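Long-range contacts in sugar kinase MJ0406 (Methanococcus jannaschii, PDB 2C4E), which phosphorylates a broad range of nucleosides, most actively inosine, guanosine and cytidine, to their monophosphates, with ATP as the best phosphate donor: residues M5-C10 / N58-S63; L124-F129 / N144-K149; L156-P161 / F182-K187; Q163-Y168 / E191-L196. One frame throughout, in Å; residues are numbered along the deposited sequence.

Interaction 1 (M5-C10 / N58-S63); sequences MEKITC and NSELLS
The carboxylate of E60 is met by T9 from the anti side of OE2, with T9 OG1 23° out of the carboxylate plane and 2.5 Å from E60 OE2. The other oxygen, OE1, turns toward K7 NZ at 4.3 Å, too far for a salt bridge, and has a long, weak ion pair with K87. T9 and E60 sit on two parallel strands at one edge of the large sheet of the ribokinase fold, where 58-62 is outermost within the chain and 7-10 lies next to it. E60 CG stands between the backbone N and the carbonyl carbon (chi1 64°), where it packs against T9; the extended chain beyond carries the carboxylate to T9 OG1. A threonine suits that place because its hydroxyl also bonds T131 OG1 in the next strand, while its methyl lies against E60 CG. The other face holds I8, C10, S59 and L61: I8 and C10 pack on helix 44-54, and small, polar S59 bonds the carbonyl of A49. Backbone bonds in the parallel pattern join the strands, from I8 N to N58 O through to L62 N to C10 O. A water donates to E6 O and accepts from N58 N, each at 3.0 Å.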
loop_
_atom_site.group_PDB
_atom_site.type_symbol
_atom_site.label_atom_id
_atom_site.label_comp_id
_atom_site.label_asym_id
_atom_site.label_seq_id
_atom_site.Cartn_x
_atom_site.Cartn_y
_atom_site.Cartn_z
ATOM N N MET A 5 32.969 -22.340 -4.946
ATOM C CA MET A 5 32.124 -23.568 -4.777
ATOM C C MET A 5 30.697 -23.637 -5.395
ATOM O O MET A 5 30.136 -22.620 -5.753
ATOM C CB MET A 5 31.942 -23.832 -3.280
ATOM C CG MET A 5 33.148 -24.398 -2.567
ATOM S SD MET A 5 32.947 -24.323 -0.772
ATOM C CE MET A 5 31.164 -24.651 -0.563
ATOM N N GLU A 6 30.109 -24.850 -5.426
ATOM C CA GLU A 6 28.870 -25.185 -6.203
ATOM C C GLU A 6 27.543 -24.568 -5.731
ATOM O O GLU A 6 26.581 -25.250 -5.365
ATOM C CB GLU A 6 28.713 -26.710 -6.315
ATOM C CG GLU A 6 29.706 -27.354 -7.275
ATOM C CD GLU A 6 29.851 -28.857 -7.080
ATOM O OE1 GLU A 6 29.107 -29.446 -6.266
ATOM O OE2 GLU A 6 30.722 -29.455 -7.746
ATOM N N LYS A 7 27.497 -23.242 -5.864
ATOM C CA LYS A 7 26.493 -22.498 -5.158
ATOM C C LYS A 7 26.377 -21.170 -5.907
ATOM O O LYS A 7 27.231 -20.795 -6.700
ATOM C CB LYS A 7 26.939 -22.337 -3.699
ATOM C CG LYS A 7 25.941 -21.774 -2.656
ATOM C CD LYS A 7 26.462 -21.993 -1.220
ATOM C CE LYS A 7 25.376 -21.834 -0.143
ATOM N NZ LYS A 7 25.910 -21.962 1.260
ATOM N N ILE A 8 25.276 -20.494 -5.675
ATOM C CA ILE A 8 25.022 -19.210 -6.289
ATOM C C ILE A 8 24.619 -18.236 -5.203
ATOM O O ILE A 8 23.787 -18.561 -4.365
ATOM C CB ILE A 8 23.880 -19.325 -7.321
ATOM C CG1 ILE A 8 24.268 -20.333 -8.407
ATOM C CG2 ILE A 8 23.576 -17.948 -7.926
ATOM C CD1 ILE A 8 23.179 -20.619 -9.415
ATOM N N THR A 9 25.227 -17.057 -5.226
ATOM C CA THR A 9 24.856 -15.939 -4.378
ATOM C C THR A 9 23.932 -15.032 -5.170
ATOM O O THR A 9 24.229 -14.702 -6.310
ATOM C CB THR A 9 26.102 -15.127 -4.000
ATOM O OG1 THR A 9 27.052 -15.954 -3.302
ATOM C CG2 THR A 9 25.732 -14.019 -3.017
ATOM N N CYS A 10 22.782 -14.689 -4.605
ATOM C CA CYS A 10 21.881 -13.716 -5.199
ATOM C C CYS A 10 21.876 -12.463 -4.359
ATOM O O CYS A 10 21.644 -12.536 -3.161
ATOM C CB CYS A 10 20.465 -14.254 -5.250
ATOM S SG CYS A 10 20.319 -15.685 -6.338
ATOM N N ASN A 58 22.336 -25.053 -4.390
ATOM C CA ASN A 58 22.386 -24.346 -3.126
ATOM C C ASN A 58 22.523 -22.876 -3.418
ATOM O O ASN A 58 23.324 -22.495 -4.252
ATOM C CB ASN A 58 23.548 -24.847 -2.269
ATOM C CG ASN A 58 23.331 -26.262 -1.778
ATOM O OD1 ASN A 58 22.245 -26.610 -1.321
ATOM N ND2 ASN A 58 24.355 -27.091 -1.888
ATOM N N SER A 59 21.683 -22.057 -2.805
ATOM C CA SER A 59 21.770 -20.624 -2.993
ATOM C C SER A 59 21.939 -19.927 -1.662
ATOM O O SER A 59 21.637 -20.465 -0.595
ATOM C CB SER A 59 20.546 -20.077 -3.735
ATOM O OG SER A 59 19.352 -20.306 -3.019
ATOM N N GLU A 60 22.462 -18.721 -1.741
ATOM C CA GLU A 60 22.580 -17.857 -0.590
ATOM C C GLU A 60 22.082 -16.491 -1.011
ATOM O O GLU A 60 22.159 -16.129 -2.175
ATOM C CB GLU A 60 24.023 -17.802 -0.071
ATOM C CG GLU A 60 25.075 -17.214 -1.001
ATOM C CD GLU A 60 26.458 -17.136 -0.345
ATOM O OE1 GLU A 60 26.680 -17.820 0.670
ATOM O OE2 GLU A 60 27.336 -16.388 -0.845
ATOM N N LEU A 61 21.578 -15.737 -0.056
ATOM C CA LEU A 61 20.937 -14.469 -0.322
ATOM C C LEU A 61 21.620 -13.343 0.426
ATOM O O LEU A 61 21.950 -13.487 1.620
ATOM C CB LEU A 61 19.475 -14.598 0.098
ATOM C CG LEU A 61 18.420 -13.562 -0.293
ATOM C CD1 LEU A 61 18.264 -13.419 -1.778
ATOM C CD2 LEU A 61 17.103 -13.999 0.330
ATOM N N LEU A 62 21.858 -12.233 -0.266
ATOM C CA LEU A 62 22.377 -11.018 0.348
ATOM C C LEU A 62 21.374 -9.909 0.044
ATOM O O LEU A 62 21.257 -9.476 -1.100
ATOM C CB LEU A 62 23.762 -10.653 -0.198
ATOM C CG LEU A 62 24.535 -9.624 0.637
ATOM C CD1 LEU A 62 25.975 -9.586 0.165
ATOM C CD2 LEU A 62 23.913 -8.230 0.562
ATOM N N SER A 63 20.643 -9.489 1.079
ATOM C CA SER A 63 19.646 -8.432 0.990
ATOM C C SER A 63 19.611 -7.643 2.289
ATOM O O SER A 63 20.045 -8.136 3.328
ATOM C CB SER A 63 18.238 -9.009 0.782
ATOM O OG SER A 63 18.184 -9.929 -0.286
HETATM O O HOH W 1 24.344 -27.166 -5.187
#

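Interaction 2 (L124-F129 / N144-K149); sequences LNPPNF and NLKCAK
P126 and C147 make the tight side of this contact, in which an irregular loop lies against helix 141-151. P126 CB comes within 3.7 Å of C147 SG, and P126 CG reaches K146 CB at the same 3.7 Å, the proline and lysine side chains crossing at about a right angle. Next to this, F129 brings its CZ to C147 SG at 4.2 Å, the sulfur lying at the ring edge, 79° off the ring normal, in a sulfur-aromatic contact. P127 O stands over one face of the same ring, offset toward its rim. Cysteine suits the place: its small, polarisable sulfur meets both the proline and the ring edge. The looser, partly exposed side is polar. The extended chain of K146 carries NZ to N125 OD1 at 2.8 Å, the donor sitting 36° out of the carbonyl plane. A longer, weak bond links NZ to L124 O, and a water accepts from NZ and lies 3.0 Å from L124 O. A methionine in place of K146 would probably leave N125 OD1 without its charged donor and the N125 amide freer to turn. Further in, C147 also touches I136 and V11, and F129 touches V134 and T9, which places the loop and helix 141-151 together against strands 131-136 and 7-11 of the large sheet.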
loop_
_atom_site.group_PDB
_atom_site.type_symbol
_atom_site.label_atom_id
_atom_site.label_comp_id
_atom_site.label_asym_id
_atom_site.label_seq_id
_atom_site.Cartn_x
_atom_site.Cartn_y
_atom_site.Cartn_z
ATOM N N LEU A 124 26.918 -0.136 3.563
ATOM C CA LEU A 124 27.559 -1.447 3.574
ATOM C C LEU A 124 28.545 -1.642 2.430
ATOM O O LEU A 124 28.553 -0.907 1.449
ATOM C CB LEU A 124 26.495 -2.552 3.497
ATOM C CG LEU A 124 25.402 -2.516 4.569
ATOM C CD1 LEU A 124 24.269 -3.457 4.192
ATOM C CD2 LEU A 124 25.962 -2.870 5.941
ATOM N N ASN A 125 29.381 -2.659 2.580
ATOM C CA ASN A 125 30.253 -3.113 1.515
ATOM C C ASN A 125 30.110 -4.621 1.387
ATOM O O ASN A 125 29.816 -5.302 2.364
ATOM C CB ASN A 125 31.695 -2.685 1.785
ATOM C CG ASN A 125 31.885 -1.177 1.639
ATOM O OD1 ASN A 125 31.764 -0.626 0.547
ATOM N ND2 ASN A 125 32.156 -0.504 2.744
ATOM N N PRO A 126 30.245 -5.143 0.175
ATOM C CA PRO A 126 30.084 -6.590 -0.028
ATOM C C PRO A 126 31.161 -7.434 0.650
ATOM O O PRO A 126 32.306 -7.008 0.749
ATOM C CB PRO A 126 30.131 -6.756 -1.557
ATOM C CG PRO A 126 30.735 -5.494 -2.104
ATOM C CD PRO A 126 30.527 -4.418 -1.075
ATOM N N PRO A 127 30.804 -8.633 1.097
ATOM C CA PRO A 127 31.806 -9.569 1.605
ATOM C C PRO A 127 32.496 -10.247 0.444
ATOM O O PRO A 127 32.066 -10.076 -0.695
ATOM C CB PRO A 127 30.962 -10.576 2.385
ATOM C CG PRO A 127 29.692 -10.620 1.661
ATOM C CD PRO A 127 29.455 -9.219 1.131
ATOM N N ASN A 128 33.562 -10.998 0.721
ATOM C CA ASN A 128 34.061 -11.941 -0.257
ATOM C C ASN A 128 32.985 -13.013 -0.469
ATOM O O ASN A 128 32.268 -13.400 0.461
ATOM C CB ASN A 128 35.390 -12.564 0.177
ATOM C CG ASN A 128 36.537 -11.558 0.176
ATOM O OD1 ASN A 128 37.118 -11.259 1.223
ATOM N ND2 ASN A 128 36.856 -11.021 -1.004
ATOM N N PHE A 129 32.847 -13.441 -1.710
ATOM C CA PHE A 129 31.925 -14.483 -2.084
ATOM C C PHE A 129 32.736 -15.714 -2.412
ATOM O O PHE A 129 33.777 -15.620 -3.066
ATOM C CB PHE A 129 31.141 -14.043 -3.326
ATOM C CG PHE A 129 30.339 -12.780 -3.127
ATOM C CD1 PHE A 129 29.183 -12.806 -2.387
ATOM C CD2 PHE A 129 30.750 -11.578 -3.672
ATOM C CE1 PHE A 129 28.436 -11.657 -2.206
ATOM C CE2 PHE A 129 29.993 -10.433 -3.474
ATOM C CZ PHE A 129 28.838 -10.496 -2.754
ATOM N N ASN A 144 25.557 -2.731 -5.956
ATOM C CA ASN A 144 25.605 -3.768 -6.982
ATOM C C ASN A 144 26.894 -3.678 -7.794
ATOM O O ASN A 144 27.548 -4.700 -8.053
ATOM C CB ASN A 144 24.382 -3.704 -7.899
ATOM C CG ASN A 144 23.115 -4.234 -7.229
ATOM O OD1 ASN A 144 21.980 -4.047 -7.724
ATOM N ND2 ASN A 144 23.290 -4.878 -6.115
ATOM N N LEU A 145 27.308 -2.462 -8.136
ATOM C CA LEU A 145 28.594 -2.291 -8.819
ATOM C C LEU A 145 29.744 -2.739 -7.922
ATOM O O LEU A 145 30.682 -3.403 -8.389
ATOM C CB LEU A 145 28.791 -0.840 -9.266
ATOM C CG LEU A 145 30.115 -0.506 -9.959
ATOM C CD1 LEU A 145 30.352 -1.379 -11.202
ATOM C CD2 LEU A 145 30.157 0.959 -10.332
ATOM N N LYS A 146 29.704 -2.406 -6.634
ATOM C CA LYS A 146 30.744 -2.890 -5.730
ATOM C C LYS A 146 30.813 -4.406 -5.763
ATOM O O LYS A 146 31.894 -4.971 -5.778
ATOM C CB LYS A 146 30.509 -2.460 -4.278
ATOM C CG LYS A 146 30.646 -0.979 -4.011
ATOM C CD LYS A 146 30.336 -0.704 -2.547
ATOM C CE LYS A 146 30.682 0.713 -2.148
ATOM N NZ LYS A 146 30.058 1.087 -0.843
ATOM N N CYS A 147 29.651 -5.062 -5.785
ATOM C CA CYS A 147 29.595 -6.522 -5.820
ATOM C C CYS A 147 30.233 -7.063 -7.090
ATOM O O CYS A 147 31.054 -7.993 -7.012
ATOM C CB CYS A 147 28.160 -7.031 -5.712
ATOM S SG CYS A 147 27.440 -6.799 -4.076
ATOM N N ALA A 148 29.894 -6.462 -8.230
ATOM C CA ALA A 148 30.423 -6.894 -9.526
ATOM C C ALA A 148 31.925 -6.722 -9.552
ATOM O O ALA A 148 32.633 -7.614 -9.969
ATOM C CB ALA A 148 29.800 -6.111 -10.658
ATOM N N LYS A 149 32.406 -5.566 -9.089
ATOM C CA LYS A 149 33.838 -5.272 -9.157
ATOM C C LYS A 149 34.643 -6.137 -8.189
ATOM O O LYS A 149 35.760 -6.530 -8.505
ATOM C CB LYS A 149 34.096 -3.766 -8.954
ATOM C CG LYS A 149 33.643 -2.948 -10.156
ATOM C CD LYS A 149 33.794 -1.440 -10.004
ATOM C CE LYS A 149 35.214 -0.973 -10.229
ATOM N NZ LYS A 149 35.262 0.499 -10.446
HETATM O O HOH W 2 27.349 0.463 -0.926
#

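Interaction 3 (L156-P161 / F182-K187); sequences LVSFDP and FLFMNK
Strands 156-159 and 182-186 run parallel, 8° apart in direction, with F182 N bonding V157 O, F159 N bonding F182 O, and F184 N bonding F159 O at 3.0 Å. On one face, F182 has S158 CB and L156 CD1 approaching its ring obliquely. F184 turns its ring edge to S158, whose OG lies 3.2 Å from F184 CE1. That hydroxyl has H135 ND1 as its hydrogen-bonding partner, so the serine serves a histidine while fitting beside an aromatic rim. Both phenylalanines continue into helix 245-258 through edge-to-face stacks, F182 on Y257 and F184 on F253. These strands and helix 170-178 form a beta-alpha-beta crossover of the ribokinase fold. On the helix side, F159 and L183 lie side by side pointing the same way, CD2 to CD1 at 3.7 Å, and pack on I176 and I177. Past the strand end, D160 OD2 forms a salt bridge with R250, the inferred transition-state stabiliser, and OD1 accepts from G162 N. An alanine in place of D160 would probably leave R250 without this counter-charge and G162 N without its acceptor. P161 CG rests on M185 CG at 3.8 Å, the two side chains crossing at about a right angle.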
loop_
_atom_site.group_PDB
_atom_site.type_symbol
_atom_site.label_atom_id
_atom_site.label_comp_id
_atom_site.label_asym_id
_atom_site.label_seq_id
_atom_site.Cartn_x
_atom_site.Cartn_y
_atom_site.Cartn_z
ATOM N N LEU A 156 32.010 -16.040 -11.091
ATOM C CA LEU A 156 31.328 -15.580 -12.292
ATOM C C LEU A 156 30.267 -14.580 -11.865
ATOM O O LEU A 156 29.578 -14.809 -10.880
ATOM C CB LEU A 156 30.681 -16.739 -13.016
ATOM C CG LEU A 156 31.720 -17.646 -13.681
ATOM C CD1 LEU A 156 31.029 -18.890 -14.199
ATOM C CD2 LEU A 156 32.453 -16.923 -14.828
ATOM N N VAL A 157 30.172 -13.468 -12.576
ATOM C CA VAL A 157 29.185 -12.458 -12.284
ATOM C C VAL A 157 28.056 -12.532 -13.286
ATOM O O VAL A 157 28.285 -12.510 -14.487
ATOM C CB VAL A 157 29.814 -11.064 -12.313
ATOM C CG1 VAL A 157 28.753 -9.998 -12.196
ATOM C CG2 VAL A 157 30.882 -10.960 -11.198
ATOM N N SER A 158 26.837 -12.608 -12.768
ATOM C CA SER A 158 25.617 -12.528 -13.560
ATOM C C SER A 158 24.901 -11.241 -13.146
ATOM O O SER A 158 24.858 -10.906 -11.969
ATOM C CB SER A 158 24.747 -13.766 -13.312
ATOM O OG SER A 158 23.455 -13.628 -13.891
ATOM N N PHE A 159 24.347 -10.519 -14.116
ATOM C CA PHE A 159 23.769 -9.192 -13.866
ATOM C C PHE A 159 22.585 -8.964 -14.779
ATOM O O PHE A 159 22.635 -9.261 -15.962
ATOM C CB PHE A 159 24.829 -8.106 -14.127
ATOM C CG PHE A 159 24.326 -6.708 -14.025
ATOM C CD1 PHE A 159 23.726 -6.265 -12.861
ATOM C CD2 PHE A 159 24.467 -5.824 -15.090
ATOM C CE1 PHE A 159 23.262 -4.948 -12.758
ATOM C CE2 PHE A 159 23.986 -4.507 -14.995
ATOM C CZ PHE A 159 23.393 -4.083 -13.829
ATOM N N ASP A 160 21.522 -8.416 -14.228
ATOM C CA ASP A 160 20.456 -7.895 -15.062
ATOM C C ASP A 160 20.052 -6.564 -14.460
ATOM O O ASP A 160 19.563 -6.550 -13.354
ATOM C CB ASP A 160 19.265 -8.838 -15.085
ATOM C CG ASP A 160 18.168 -8.394 -16.066
ATOM O OD1 ASP A 160 18.000 -7.184 -16.406
ATOM O OD2 ASP A 160 17.403 -9.215 -16.570
ATOM N N PRO A 161 20.236 -5.464 -15.178
ATOM C CA PRO A 161 19.861 -4.154 -14.636
ATOM C C PRO A 161 18.357 -4.045 -14.348
ATOM O O PRO A 161 17.974 -3.260 -13.488
ATOM C CB PRO A 161 20.263 -3.197 -15.748
ATOM C CG PRO A 161 20.259 -4.036 -16.987
ATOM C CD PRO A 161 20.749 -5.353 -16.558
ATOM N N PHE A 182 27.721 -12.985 -17.384
ATOM C CA PHE A 182 26.421 -13.237 -18.005
ATOM C C PHE A 182 25.578 -12.002 -17.816
ATOM O O PHE A 182 25.298 -11.616 -16.681
ATOM C CB PHE A 182 25.638 -14.380 -17.349
ATOM C CG PHE A 182 26.396 -15.671 -17.179
ATOM C CD1 PHE A 182 27.046 -15.940 -15.981
ATOM C CD2 PHE A 182 26.412 -16.626 -18.168
ATOM C CE1 PHE A 182 27.721 -17.137 -15.797
ATOM C CE2 PHE A 182 27.084 -17.851 -17.984
ATOM C CZ PHE A 182 27.735 -18.090 -16.806
ATOM N N LEU A 183 25.182 -11.375 -18.920
ATOM C CA LEU A 183 24.347 -10.192 -18.906
ATOM C C LEU A 183 22.974 -10.555 -19.452
ATOM O O LEU A 183 22.844 -10.993 -20.602
ATOM C CB LEU A 183 24.990 -9.102 -19.750
ATOM C CG LEU A 183 24.225 -7.790 -19.926
ATOM C CD1 LEU A 183 24.063 -7.131 -18.546
ATOM C CD2 LEU A 183 25.002 -6.915 -20.878
ATOM N N PHE A 184 21.969 -10.397 -18.611
ATOM C CA PHE A 184 20.585 -10.632 -18.974
ATOM C C PHE A 184 19.858 -9.296 -19.119
ATOM O O PHE A 184 19.981 -8.426 -18.264
ATOM C CB PHE A 184 19.866 -11.423 -17.877
ATOM C CG PHE A 184 20.359 -12.834 -17.669
ATOM C CD1 PHE A 184 21.387 -13.106 -16.751
ATOM C CD2 PHE A 184 19.751 -13.902 -18.303
ATOM C CE1 PHE A 184 21.817 -14.413 -16.526
ATOM C CE2 PHE A 184 20.181 -15.193 -18.079
ATOM C CZ PHE A 184 21.205 -15.452 -17.193
ATOM N N MET A 185 19.080 -9.147 -20.180
ATOM C CA MET A 185 18.190 -8.008 -20.323
ATOM C C MET A 185 16.969 -8.425 -21.110
ATOM O O MET A 185 17.056 -9.212 -22.037
ATOM C CB MET A 185 18.881 -6.845 -21.043
ATOM C CG MET A 185 19.850 -6.045 -20.178
ATOM S SD MET A 185 20.431 -4.560 -21.074
ATOM C CE MET A 185 21.739 -5.268 -21.986
ATOM N N ASN A 186 15.824 -7.884 -20.742
ATOM C CA ASN A 186 14.654 -7.980 -21.588
ATOM C C ASN A 186 14.862 -7.097 -22.817
ATOM O O ASN A 186 15.683 -6.188 -22.788
ATOM C CB ASN A 186 13.410 -7.559 -20.819
ATOM C CG ASN A 186 13.011 -8.588 -19.794
ATOM O OD1 ASN A 186 12.920 -9.774 -20.108
ATOM N ND2 ASN A 186 12.795 -8.153 -18.558
ATOM N N LYS A 187 14.117 -7.367 -23.882
ATOM C CA LYS A 187 14.357 -6.699 -25.167
ATOM C C LYS A 187 14.251 -5.176 -25.114
ATOM O O LYS A 187 15.054 -4.487 -25.732
ATOM C CB LYS A 187 13.433 -7.242 -26.256
ATOM C CG LYS A 187 13.730 -6.672 -27.653
ATOM C CD LYS A 187 13.019 -7.458 -28.750
ATOM C CE LYS A 187 13.701 -7.292 -30.102
ATOM N NZ LYS A 187 13.243 -8.317 -31.079
#

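Interaction 4 (Q163-Y168 / E191-L196); sequences QDLPQY and ERASNL
This is a van der Waals contact, mostly of aliphatic groups and with no hydrogen bond across it, between a short 3-10 segment, reached just after strand 156-159 of the ribokinase fold, and helix 187-197. The 3-10 segment carries Q163, which binds substrate. L165 and R192 are at the centre of the contact. L165 CD2 meets R192 CG at 3.8 Å, with R192 CB close behind. The two side chains slide past each other in opposite directions, so that the leucine branch lies on the aliphatic stem of the arginine and leaves the charged end beyond it. L165 CD2 also reaches A193 CB at 4.3 Å, where a methyl is small enough to let the helix backbone come near. Leucine suits this buried place, while an arginine, long and apolar in its middle, can cover it and still carry its charge outward. The R192 chain is bent at chi2 (145°), which sets CD; farther out, its guanidinium has P166 over one face, with P166 CG 3.9 Å above the plane and offset toward the rim. P166 CB lies 3.7 Å from R192 NH2. The proline ring and the arginine chain cross at about a right angle. At the end of the 3-10 segment, L196 CD2 touches Y168 O at 3.7 Å. The tyrosine ring itself turns away from helix 187-197 and packs on P141 of helix 141-151 and on I176. L165, Y168 and A193 all touch L173, so the 3-10 segment and helix 187-197 come together on helix 170-178.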
loop_
_atom_site.group_PDB
_atom_site.type_symbol
_atom_site.label_atom_id
_atom_site.label_comp_id
_atom_site.label_asym_id
_atom_site.label_seq_id
_atom_site.Cartn_x
_atom_site.Cartn_y
_atom_site.Cartn_z
ATOM N N GLN A 163 14.569 -3.199 -13.890
ATOM C CA GLN A 163 13.882 -1.908 -13.747
ATOM C C GLN A 163 14.776 -0.815 -13.152
ATOM O O GLN A 163 14.386 0.360 -13.144
ATOM C CB GLN A 163 12.610 -2.065 -12.904
ATOM C CG GLN A 163 11.547 -2.971 -13.532
ATOM C CD GLN A 163 10.775 -2.315 -14.668
ATOM O OE1 GLN A 163 11.085 -1.197 -15.084
ATOM N NE2 GLN A 163 9.766 -3.013 -15.173
ATOM N N ASP A 164 15.954 -1.191 -12.647
ATOM C CA ASP A 164 16.957 -0.226 -12.211
ATOM C C ASP A 164 17.661 0.447 -13.388
ATOM O O ASP A 164 18.396 1.392 -13.171
ATOM C CB ASP A 164 18.064 -0.906 -11.380
ATOM C CG ASP A 164 17.617 -1.320 -9.988
ATOM O OD1 ASP A 164 16.454 -1.069 -9.600
ATOM O OD2 ASP A 164 18.406 -1.903 -9.213
ATOM N N LEU A 165 17.478 -0.047 -14.617
ATOM C CA LEU A 165 18.276 0.425 -15.761
ATOM C C LEU A 165 18.375 1.955 -15.919
ATOM O O LEU A 165 19.469 2.466 -16.160
ATOM C CB LEU A 165 17.824 -0.230 -17.086
ATOM C CG LEU A 165 18.657 0.175 -18.316
ATOM C CD1 LEU A 165 20.090 -0.340 -18.201
ATOM C CD2 LEU A 165 18.014 -0.306 -19.623
ATOM N N PRO A 166 17.263 2.687 -15.798
ATOM C CA PRO A 166 17.303 4.158 -15.877
ATOM C C PRO A 166 18.277 4.871 -14.920
ATOM O O PRO A 166 18.704 5.988 -15.227
ATOM C CB PRO A 166 15.851 4.560 -15.574
ATOM C CG PRO A 166 15.038 3.371 -15.992
ATOM C CD PRO A 166 15.884 2.192 -15.612
ATOM N N GLN A 167 18.607 4.250 -13.789
ATOM C CA GLN A 167 19.519 4.833 -12.792
ATOM C C GLN A 167 20.995 4.784 -13.165
ATOM O O GLN A 167 21.823 5.424 -12.515
ATOM C CB GLN A 167 19.341 4.130 -11.444
ATOM C CG GLN A 167 17.961 4.326 -10.840
ATOM C CD GLN A 167 17.785 3.561 -9.552
ATOM O OE1 GLN A 167 18.607 3.672 -8.642
ATOM N NE2 GLN A 167 16.719 2.781 -9.470
ATOM N N TYR A 168 21.329 4.005 -14.185
ATOM C CA TYR A 168 22.704 3.879 -14.638
ATOM C C TYR A 168 22.995 4.882 -15.742
ATOM O O TYR A 168 22.323 4.882 -16.776
ATOM C CB TYR A 168 22.954 2.468 -15.180
ATOM C CG TYR A 168 22.958 1.374 -14.128
ATOM C CD1 TYR A 168 21.768 0.863 -13.622
ATOM C CD2 TYR A 168 24.153 0.851 -13.642
ATOM C CE1 TYR A 168 21.763 -0.133 -12.663
ATOM C CE2 TYR A 168 24.162 -0.162 -12.672
ATOM C CZ TYR A 168 22.965 -0.649 -12.190
ATOM O OH TYR A 168 22.960 -1.634 -11.236
ATOM N N GLU A 191 17.338 -2.613 -25.887
ATOM C CA GLU A 191 17.327 -1.566 -26.898
ATOM C C GLU A 191 17.735 -0.259 -26.210
ATOM O O GLU A 191 18.474 0.533 -26.781
ATOM C CB GLU A 191 15.971 -1.493 -27.673
ATOM C CG GLU A 191 15.728 -2.749 -28.542
ATOM C CD GLU A 191 14.407 -2.781 -29.350
ATOM O OE1 GLU A 191 13.499 -1.941 -29.152
ATOM O OE2 GLU A 191 14.257 -3.681 -30.221
ATOM N N ARG A 192 17.289 -0.051 -24.971
ATOM C CA ARG A 192 17.545 1.218 -24.285
ATOM C C ARG A 192 19.012 1.327 -23.911
ATOM O O ARG A 192 19.632 2.382 -24.083
ATOM C CB ARG A 192 16.666 1.350 -23.041
ATOM C CG ARG A 192 17.100 2.431 -22.049
ATOM C CD ARG A 192 15.943 3.131 -21.349
ATOM N NE ARG A 192 16.406 4.212 -20.481
ATOM C CZ ARG A 192 15.615 5.005 -19.765
ATOM N NH1 ARG A 192 14.293 4.860 -19.799
ATOM N NH2 ARG A 192 16.148 5.954 -19.005
ATOM N N ALA A 193 19.546 0.221 -23.402
ATOM C CA ALA A 193 20.942 0.126 -23.007
ATOM C C ALA A 193 21.836 0.308 -24.225
ATOM O O ALA A 193 22.848 1.001 -24.143
ATOM C CB ALA A 193 21.236 -1.208 -22.340
ATOM N N SER A 194 21.442 -0.285 -25.351
ATOM C CA SER A 194 22.259 -0.255 -26.567
ATOM C C SER A 194 22.299 1.142 -27.157
ATOM O O SER A 194 23.342 1.600 -27.630
ATOM C CB SER A 194 21.744 -1.265 -27.592
ATOM O OG SER A 194 21.777 -2.589 -27.071
ATOM N N ASN A 195 21.158 1.829 -27.126
ATOM C CA ASN A 195 21.085 3.221 -27.567
ATOM C C ASN A 195 21.934 4.112 -26.654
ATOM O O ASN A 195 22.684 4.964 -27.125
ATOM C CB ASN A 195 19.613 3.685 -27.611
ATOM C CG ASN A 195 19.441 5.084 -28.193
ATOM O OD1 ASN A 195 18.934 5.987 -27.522
ATOM N ND2 ASN A 195 19.824 5.263 -29.451
ATOM N N LEU A 196 21.863 3.885 -25.347
ATOM C CA LEU A 196 22.646 4.681 -24.402
ATOM C C LEU A 196 24.156 4.484 -24.588
ATOM O O LEU A 196 24.916 5.457 -24.583
ATOM C CB LEU A 196 22.235 4.370 -22.966
ATOM C CG LEU A 196 22.962 5.132 -21.850
ATOM C CD1 LEU A 196 22.658 6.621 -21.887
ATOM C CD2 LEU A 196 22.603 4.527 -20.496
#

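How the interactions relate
Interactions 1 and 3 lie in the same large sheet, their centres about 16 Å apart and without direct touch. Interaction 2 touches both: F129 CE1 lies 3.7 Å from T9 CG2, and A148 O lies 4.0 Å from V157 CG2. Interactions 3 and 4 cross along the chain and pack closely, with F159 CZ 3.6 Å from Y168 OH and M185 SD 3.7 Å from A193 CB. Interactions 3 and 4 hold binding residues themselves: N186 of interaction 3 binds ATP, and Q163 of interaction 4 binds substrate. Interaction 1 stands about 26 Å from interaction 4, centre to centre, though the side chain of C10 is only about 8 Å from that of R250, and that of L61 about 8 Å from substrate-binding G43.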